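Local atomic coordinates of 15-O-acetyltransferase (Fusarium sporotrichioides, PDB entry 3FOT), a protein that acetylates the 15-hydroxyl of trichothecene intermediates such as 15-deacetylcalonectrin during the biosynthesis of mycotoxins including T-2 toxin. Residues A49-Y54 with Q471-L476; H89-C94 with F353-Q358; C94-S97 with P103-I106. One frame throughout, in Å; residues are numbered along the deposited sequence.

In the fold
From the N terminus the chain first passes 49-54, where a helix end and a type I turn lead into strand 53-61; contact 1 brings this turn against 471-476, the connection between strands 457-469 and 477-483, and so closes a loop of more than four hundred residues. Contacts 2 and 3 both nest inside that loop and set out from the same stretch, sharing Cys94. Contact 2 packs 89-94, behind helix 71-88, on 353-358 before strand 358-365. Contact 3 is local, pairing strand 95-97 with strand 105-109 at the edge of a small antiparallel sheet. Centres of contacts 2 and 3 lie about 12 Å apart.

Contact 1: A49-Y54 with Q471-L476; sequences ALYDLY and QSLPYL
Leu50 and Tyr51, the two central residues of a type I beta turn from Ala49 to Asp52, meet the connection at 471-476 that links two sheets of this BAHD-type acyltransferase. Ala49, the C-prime residue of the Schellman motif that ends the preceding helix, also opens the turn, which leads into strand 53-61. Side-chain contact comes chiefly from Leu50: its CD1 lies 3.4 Å from Ser472 OG, and CD1 and CD2 both touch Ser472 CB. The serine hydroxyl sits between its own backbone N and carbonyl carbon (chi1 66°), a setting that turns it to Leu50. Farther along, the phenol oxygen of Tyr51 reaches the methyl CD1 of Leu473 at 4.0 Å. The side chain of Tyr51 is about 10 Å from the side chain of His414, which binds 15-deacetylcalonectrin. No direct hydrogen bond joins the segments; a water does so, donating to Leu50 O and accepting from Ser472 N, each at 2.8 Å. That water also sits over the centre of one face of the Tyr51 ring. Within 471-476, Gln471 makes two hydrogen bonds with its amide. OE1 accepts from Leu473 N at 3.0 Å, the donor standing above the carbonyl plane. NE2 donates to Tyr475 O at 2.8 Å while lying 3.2 Å above the plane of the Tyr475 ring.

Contact 2: H89-C94 with F353-Q358; sequences HPECAC and FYAMCQ
His89 and Tyr354 lay their rings face to face, centroids 3.6 Å apart and planes inclined by 21°. The imidazole lies over the CD1-CE1-CZ side of the phenol ring, its NE2 3.1 Å from Tyr354 OH. With chi1 of -76°, Tyr354 CG stands opposite its own carbonyl carbon, and the ring reaches out toward the imidazole. Beside the stack, the carboxylate of Glu91 meets the root of the same tyrosine, OE1 lying 4.0 Å from Tyr354 CB. The Glu91 side chain, bent at chi2 (80°), also brings OE2 to 4.5 Å from Ala355 CB. The second shell holds the polar groups: Asp200 of helix 191-205 is hydrogen-bonded to Tyr354 OH, while Ser230 supplies its backbone N to Glu91 OE2 and bonds through its OG to the backbone N of Tyr354. Ser230 thus ties both sides of the contact together. Phe197 from helix 191-205 also packs on His89. All four touching residues are buried. The contact is an aromatic stack between connecting segments, joining the exit of helix 71-88, through the 3-10 turn 90-92, to the approach of strand 358-365.

Contact 3: C94-S97 with P103-I106; sequences CTVS and PAII
Cys94 begins the contact against Ile106 in a short antiparallel beta hairpin, whose strand 95-97 forms one edge of a four-stranded sheet. Its CB meets the branch methyl CG2 of Ile106 at 3.9 Å. Ile106 turns CG2 opposite its own backbone N, on the carbonyl side, and this methyl is the part that receives the cysteine. At Thr95 the link is made by backbone: its carbonyl oxygen takes a CA-H...O contact from Ile106 CA at 3.6 Å. Val96 and Ile106 form a non-hydrogen-bonded pair with side chains on one face of the sheet. Val96 CG2 reaches across to Ala104 CB, 3.8 Å away, while Val96 CA approaches Ile105 O in a second CA-H...O contact. Ser97 and Ile105 make the hydrogen-bonded pair, their side chains on the other face. Ser97 N donates to Ile105 O at 3.0 Å, and Ile105 N returns a bond of 2.8 Å to Ser97 O. The Ser97 hydroxyl, placed between its backbone N and carbonyl carbon (chi1 61°), lies 3.6 Å from Ile105 CB. Beyond the hairpin, Ile105 also packs on Gln30 and Arg32 of strand 28-32, the next strand in the sheet. A water bridges the Ser97-Ile105 pair, 2.7 Å from Ser97 OG and donating to Ile105 O at 2.8 Å.

Contact 1: A49-Y54 with Q471-L476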
loop_
_atom_site.group_PDB
_atom_site.type_symbol
_atom_site.label_atom_id
_atom_site.label_comp_id
_atom_site.label_asym_id
_atom_site.label_seq_id
_atom_site.Cartn_x
_atom_site.Cartn_y
_atom_site.Cartn_z
ATOM N N ALA A 49 7.906 2.831 -12.979
ATOM C CA ALA A 49 6.727 2.449 -12.188
ATOM C C ALA A 49 6.993 1.278 -11.249
ATOM O O ALA A 49 6.077 0.502 -10.953
ATOM C CB ALA A 49 5.544 2.114 -13.125
ATOM N N LEU A 50 8.235 1.164 -10.764
ATOM C CA LEU A 50 8.663 -0.036 -10.059
ATOM C C LEU A 50 7.946 -0.245 -8.734
ATOM O O LEU A 50 7.839 -1.380 -8.311
ATOM C CB LEU A 50 10.184 -0.091 -9.854
ATOM C CG LEU A 50 11.061 -0.215 -11.116
ATOM C CD1 LEU A 50 12.461 -0.645 -10.696
ATOM C CD2 LEU A 50 10.444 -1.174 -12.125
ATOM N N TYR A 51 7.481 0.824 -8.088
ATOM C CA TYR A 51 6.718 0.684 -6.822
ATOM C C TYR A 51 5.252 1.162 -6.900
ATOM O O TYR A 51 4.657 1.456 -5.864
ATOM C CB TYR A 51 7.376 1.468 -5.673
ATOM C CG TYR A 51 8.750 0.997 -5.250
ATOM C CD1 TYR A 51 8.896 0.074 -4.223
ATOM C CD2 TYR A 51 9.897 1.496 -5.859
ATOM C CE1 TYR A 51 10.165 -0.349 -3.807
ATOM C CE2 TYR A 51 11.163 1.091 -5.456
ATOM C CZ TYR A 51 11.289 0.162 -4.434
ATOM O OH TYR A 51 12.541 -0.277 -4.028
ATOM N N ASP A 52 4.688 1.242 -8.102
ATOM C CA ASP A 52 3.350 1.825 -8.289
ATOM C C ASP A 52 2.313 1.037 -7.474
ATOM O O ASP A 52 2.418 -0.195 -7.340
ATOM C CB ASP A 52 2.944 1.811 -9.770
ATOM C CG ASP A 52 3.460 3.020 -10.557
ATOM O OD1 ASP A 52 4.432 3.694 -10.128
ATOM O OD2 ASP A 52 2.885 3.308 -11.635
ATOM N N LEU A 53 1.327 1.760 -6.954
ATOM C CA LEU A 53 0.218 1.184 -6.184
ATOM C C LEU A 53 -0.964 0.971 -7.097
ATOM O O LEU A 53 -1.271 1.835 -7.920
ATOM C CB LEU A 53 -0.240 2.168 -5.096
ATOM C CG LEU A 53 0.775 2.761 -4.133
ATOM C CD1 LEU A 53 0.129 3.891 -3.348
ATOM C CD2 LEU A 53 1.216 1.641 -3.240
ATOM N N TYR A 54 -1.623 -0.177 -6.973
ATOM C CA TYR A 54 -2.907 -0.372 -7.639
ATOM C C TYR A 54 -3.891 -0.912 -6.617
ATOM O O TYR A 54 -3.540 -1.778 -5.800
ATOM C CB TYR A 54 -2.809 -1.400 -8.749
ATOM C CG TYR A 54 -1.969 -1.023 -9.938
ATOM C CD1 TYR A 54 -2.582 -0.593 -11.114
ATOM C CD2 TYR A 54 -0.575 -1.137 -9.906
ATOM C CE1 TYR A 54 -1.843 -0.289 -12.241
ATOM C CE2 TYR A 54 0.189 -0.829 -11.044
ATOM C CZ TYR A 54 -0.462 -0.403 -12.200
ATOM O OH TYR A 54 0.201 -0.114 -13.361
ATOM N N GLN A 471 6.246 -5.106 -7.878
ATOM C CA GLN A 471 7.460 -5.676 -7.293
ATOM C C GLN A 471 8.517 -5.872 -8.381
ATOM O O GLN A 471 8.308 -6.648 -9.326
ATOM C CB GLN A 471 7.163 -7.005 -6.596
ATOM C CG GLN A 471 8.413 -7.809 -6.162
ATOM C CD GLN A 471 9.209 -7.141 -5.045
ATOM O OE1 GLN A 471 9.672 -6.011 -5.185
ATOM N NE2 GLN A 471 9.397 -7.860 -3.937
ATOM N N SER A 472 9.626 -5.148 -8.229
ATOM C CA SER A 472 10.765 -5.239 -9.132
ATOM C C SER A 472 11.995 -5.878 -8.463
ATOM O O SER A 472 13.033 -6.032 -9.109
ATOM C CB SER A 472 11.146 -3.832 -9.594
ATOM O OG SER A 472 11.624 -3.066 -8.473
ATOM N N LEU A 473 11.891 -6.181 -7.174
ATOM C CA LEU A 473 12.993 -6.815 -6.435
ATOM C C LEU A 473 12.701 -8.308 -6.297
ATOM O O LEU A 473 11.545 -8.732 -6.475
ATOM C CB LEU A 473 13.219 -6.125 -5.076
ATOM C CG LEU A 473 13.989 -4.786 -5.153
ATOM C CD1 LEU A 473 13.962 -4.031 -3.833
ATOM C CD2 LEU A 473 15.452 -4.961 -5.647
ATOM N N PRO A 474 13.737 -9.123 -6.041
ATOM C CA PRO A 474 13.575 -10.563 -6.122
ATOM C C PRO A 474 13.103 -11.262 -4.843
ATOM O O PRO A 474 13.374 -12.436 -4.675
ATOM C CB PRO A 474 14.981 -11.035 -6.498
ATOM C CG PRO A 474 15.863 -10.076 -5.771
ATOM C CD PRO A 474 15.147 -8.744 -5.812
ATOM N N TYR A 475 12.407 -10.560 -3.946
ATOM C CA TYR A 475 11.825 -11.251 -2.780
ATOM C C TYR A 475 10.318 -11.365 -2.961
ATOM O O TYR A 475 9.717 -10.606 -3.720
ATOM C CB TYR A 475 12.150 -10.563 -1.441
ATOM C CG TYR A 475 11.741 -9.120 -1.355
ATOM C CD1 TYR A 475 10.489 -8.748 -0.850
ATOM C CD2 TYR A 475 12.614 -8.110 -1.760
ATOM C CE1 TYR A 475 10.130 -7.415 -0.747
ATOM C CE2 TYR A 475 12.254 -6.787 -1.687
ATOM C CZ TYR A 475 11.013 -6.438 -1.190
ATOM O OH TYR A 475 10.676 -5.107 -1.105
ATOM N N LEU A 476 9.723 -12.327 -2.270
ATOM C CA LEU A 476 8.282 -12.491 -2.300
ATOM C C LEU A 476 7.743 -11.479 -1.322
ATOM O O LEU A 476 8.157 -11.456 -0.162
ATOM C CB LEU A 476 7.888 -13.909 -1.870
ATOM C CG LEU A 476 8.348 -15.040 -2.793
ATOM C CD1 LEU A 476 7.866 -16.350 -2.245
ATOM C CD2 LEU A 476 7.859 -14.859 -4.241
HETATM O O HOH W 1 9.708 -2.767 -6.753
#

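Contact 2: H89-C94 with F353-Q358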
loop_
_atom_site.group_PDB
_atom_site.type_symbol
_atom_site.label_atom_id
_atom_site.label_comp_id
_atom_site.label_asym_id
_atom_site.label_seq_id
_atom_site.Cartn_x
_atom_site.Cartn_y
_atom_site.Cartn_z
ATOM N N HIS A 89 -7.947 16.819 -0.498
ATOM C CA HIS A 89 -6.666 16.102 -0.392
ATOM C C HIS A 89 -5.867 16.228 -1.690
ATOM O O HIS A 89 -5.889 15.350 -2.548
ATOM C CB HIS A 89 -6.900 14.648 0.030
ATOM C CG HIS A 89 -7.632 14.548 1.330
ATOM N ND1 HIS A 89 -7.108 15.049 2.502
ATOM C CD2 HIS A 89 -8.865 14.087 1.634
ATOM C CE1 HIS A 89 -7.975 14.870 3.481
ATOM N NE2 HIS A 89 -9.049 14.287 2.980
ATOM N N PRO A 90 -5.177 17.361 -1.844
ATOM C CA PRO A 90 -4.482 17.638 -3.115
ATOM C C PRO A 90 -3.285 16.754 -3.461
ATOM O O PRO A 90 -2.695 16.943 -4.534
ATOM C CB PRO A 90 -4.053 19.113 -3.006
ATOM C CG PRO A 90 -4.529 19.595 -1.645
ATOM C CD PRO A 90 -5.086 18.455 -0.858
ATOM N N GLU A 91 -2.948 15.781 -2.614
ATOM C CA GLU A 91 -1.948 14.799 -2.961
ATOM C C GLU A 91 -2.267 14.127 -4.297
ATOM O O GLU A 91 -1.364 13.725 -5.005
ATOM C CB GLU A 91 -1.879 13.719 -1.885
ATOM C CG GLU A 91 -1.109 14.163 -0.641
ATOM C CD GLU A 91 -1.892 15.022 0.318
ATOM O OE1 GLU A 91 -3.131 15.207 0.172
ATOM O OE2 GLU A 91 -1.243 15.495 1.259
ATOM N N CYS A 92 -3.558 14.020 -4.624
ATOM C CA CYS A 92 -4.008 13.367 -5.865
ATOM C C CYS A 92 -3.585 14.097 -7.159
ATOM O O CYS A 92 -3.724 13.535 -8.260
ATOM C CB CYS A 92 -5.529 13.170 -5.833
ATOM S SG CYS A 92 -6.438 14.740 -5.886
ATOM N N ALA A 93 -3.066 15.333 -7.036
ATOM C CA ALA A 93 -2.511 16.026 -8.206
ATOM C C ALA A 93 -1.087 16.558 -8.045
ATOM O O ALA A 93 -0.644 17.405 -8.847
ATOM C CB ALA A 93 -3.449 17.164 -8.640
ATOM N N CYS A 94 -0.372 16.078 -7.029
ATOM C CA CYS A 94 1.045 16.407 -6.917
ATOM C C CYS A 94 1.794 15.743 -8.081
ATOM O O CYS A 94 1.322 14.745 -8.650
ATOM C CB CYS A 94 1.624 15.965 -5.564
ATOM S SG CYS A 94 0.978 16.869 -4.145
ATOM N N PHE A 353 -4.006 12.075 7.500
ATOM C CA PHE A 353 -2.690 12.217 6.875
ATOM C C PHE A 353 -2.621 11.285 5.680
ATOM O O PHE A 353 -2.729 10.067 5.838
ATOM C CB PHE A 353 -1.551 11.873 7.854
ATOM C CG PHE A 353 -0.197 12.402 7.415
ATOM C CD1 PHE A 353 0.217 13.690 7.789
ATOM C CD2 PHE A 353 0.642 11.641 6.607
ATOM C CE1 PHE A 353 1.456 14.185 7.382
ATOM C CE2 PHE A 353 1.903 12.130 6.211
ATOM C CZ PHE A 353 2.292 13.410 6.583
ATOM N N TYR A 354 -2.467 11.862 4.492
ATOM C CA TYR A 354 -2.573 11.097 3.239
ATOM C C TYR A 354 -1.241 10.814 2.564
ATOM O O TYR A 354 -1.125 9.854 1.799
ATOM C CB TYR A 354 -3.508 11.830 2.251
ATOM C CG TYR A 354 -4.967 11.675 2.613
ATOM C CD1 TYR A 354 -5.481 12.258 3.777
ATOM C CD2 TYR A 354 -5.824 10.924 1.813
ATOM C CE1 TYR A 354 -6.799 12.099 4.131
ATOM C CE2 TYR A 354 -7.177 10.777 2.144
ATOM C CZ TYR A 354 -7.654 11.366 3.310
ATOM O OH TYR A 354 -8.971 11.226 3.669
ATOM N N ALA A 355 -0.236 11.650 2.822
ATOM C CA ALA A 355 1.108 11.389 2.281
ATOM C C ALA A 355 1.726 10.175 3.003
ATOM O O ALA A 355 1.165 9.695 3.997
ATOM C CB ALA A 355 2.004 12.638 2.430
ATOM N N MET A 356 2.853 9.682 2.492
ATOM C CA MET A 356 3.582 8.573 3.113
ATOM C C MET A 356 3.825 8.885 4.576
ATOM O O MET A 356 4.306 9.960 4.903
ATOM C CB MET A 356 4.940 8.405 2.431
ATOM C CG MET A 356 5.762 7.272 2.934
ATOM S SD MET A 356 5.494 5.776 1.970
ATOM C CE MET A 356 6.081 6.267 0.346
ATOM N N CYS A 357 3.532 7.927 5.447
ATOM C CA CYS A 357 3.872 8.078 6.855
ATOM C C CYS A 357 4.231 6.692 7.366
ATOM O O CYS A 357 3.401 5.988 7.935
ATOM C CB CYS A 357 2.737 8.715 7.668
ATOM S SG CYS A 357 3.318 9.011 9.389
ATOM N N GLN A 358 5.470 6.303 7.087
ATOM C CA GLN A 358 5.942 4.948 7.357
ATOM C C GLN A 358 7.207 4.972 8.174
ATOM O O GLN A 358 8.001 5.910 8.089
ATOM C CB GLN A 358 6.228 4.197 6.055
ATOM C CG GLN A 358 4.960 4.008 5.196
ATOM C CD GLN A 358 4.091 2.901 5.741
ATOM O OE1 GLN A 358 4.567 1.770 5.907
ATOM N NE2 GLN A 358 2.811 3.206 6.025
#

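Contact 3: C94-S97 with P103-I106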
loop_
_atom_site.group_PDB
_atom_site.type_symbol
_atom_site.label_atom_id
_atom_site.label_comp_id
_atom_site.label_asym_id
_atom_site.label_seq_id
_atom_site.Cartn_x
_atom_site.Cartn_y
_atom_site.Cartn_z
ATOM N N CYS A 94 -0.372 16.078 -7.029
ATOM C CA CYS A 94 1.045 16.407 -6.917
ATOM C C CYS A 94 1.794 15.743 -8.081
ATOM O O CYS A 94 1.322 14.745 -8.650
ATOM C CB CYS A 94 1.624 15.965 -5.564
ATOM S SG CYS A 94 0.978 16.869 -4.145
ATOM N N THR A 95 2.943 16.319 -8.440
ATOM C CA THR A 95 3.760 15.818 -9.524
ATOM C C THR A 95 5.192 15.636 -9.013
ATOM O O THR A 95 5.552 16.154 -7.961
ATOM C CB THR A 95 3.759 16.816 -10.702
ATOM O OG1 THR A 95 4.163 18.115 -10.233
ATOM C CG2 THR A 95 2.363 16.916 -11.314
ATOM N N VAL A 96 6.005 14.930 -9.784
ATOM C CA VAL A 96 7.340 14.610 -9.351
ATOM C C VAL A 96 8.359 15.150 -10.331
ATOM O O VAL A 96 8.133 15.144 -11.553
ATOM C CB VAL A 96 7.539 13.083 -9.199
ATOM C CG1 VAL A 96 7.379 12.348 -10.521
ATOM C CG2 VAL A 96 8.927 12.783 -8.607
ATOM N N SER A 97 9.483 15.599 -9.787
ATOM C CA SER A 97 10.651 15.954 -10.597
ATOM C C SER A 97 11.912 15.561 -9.860
ATOM O O SER A 97 11.879 15.218 -8.667
ATOM C CB SER A 97 10.696 17.462 -10.892
ATOM O OG SER A 97 10.790 18.255 -9.728
ATOM N N PRO A 103 16.838 11.976 -3.467
ATOM C CA PRO A 103 15.430 12.259 -3.174
ATOM C C PRO A 103 14.696 13.082 -4.239
ATOM O O PRO A 103 15.189 14.115 -4.728
ATOM C CB PRO A 103 15.461 12.941 -1.794
ATOM C CG PRO A 103 16.885 13.423 -1.635
ATOM C CD PRO A 103 17.746 12.568 -2.452
ATOM N N ALA A 104 13.544 12.544 -4.633
ATOM C CA ALA A 104 12.620 13.204 -5.548
ATOM C C ALA A 104 12.116 14.526 -4.991
ATOM O O ALA A 104 12.145 14.767 -3.779
ATOM C CB ALA A 104 11.426 12.298 -5.791
ATOM N N ILE A 105 11.599 15.370 -5.884
ATOM C CA ILE A 105 10.978 16.620 -5.466
ATOM C C ILE A 105 9.480 16.525 -5.742
ATOM O O ILE A 105 9.074 16.124 -6.811
ATOM C CB ILE A 105 11.578 17.830 -6.220
ATOM C CG1 ILE A 105 13.091 17.920 -5.971
ATOM C CG2 ILE A 105 10.845 19.137 -5.840
ATOM C CD1 ILE A 105 13.817 18.807 -7.029
ATOM N N ILE A 106 8.678 16.848 -4.745
ATOM C CA ILE A 106 7.223 16.777 -4.888
ATOM C C ILE A 106 6.672 18.184 -5.053
ATOM O O ILE A 106 6.912 19.064 -4.210
ATOM C CB ILE A 106 6.553 16.123 -3.644
ATOM C CG1 ILE A 106 6.972 14.645 -3.553
ATOM C CG2 ILE A 106 5.012 16.304 -3.674
ATOM C CD1 ILE A 106 6.612 13.925 -2.252
HETATM O O HOH W 2 8.358 18.199 -8.610
#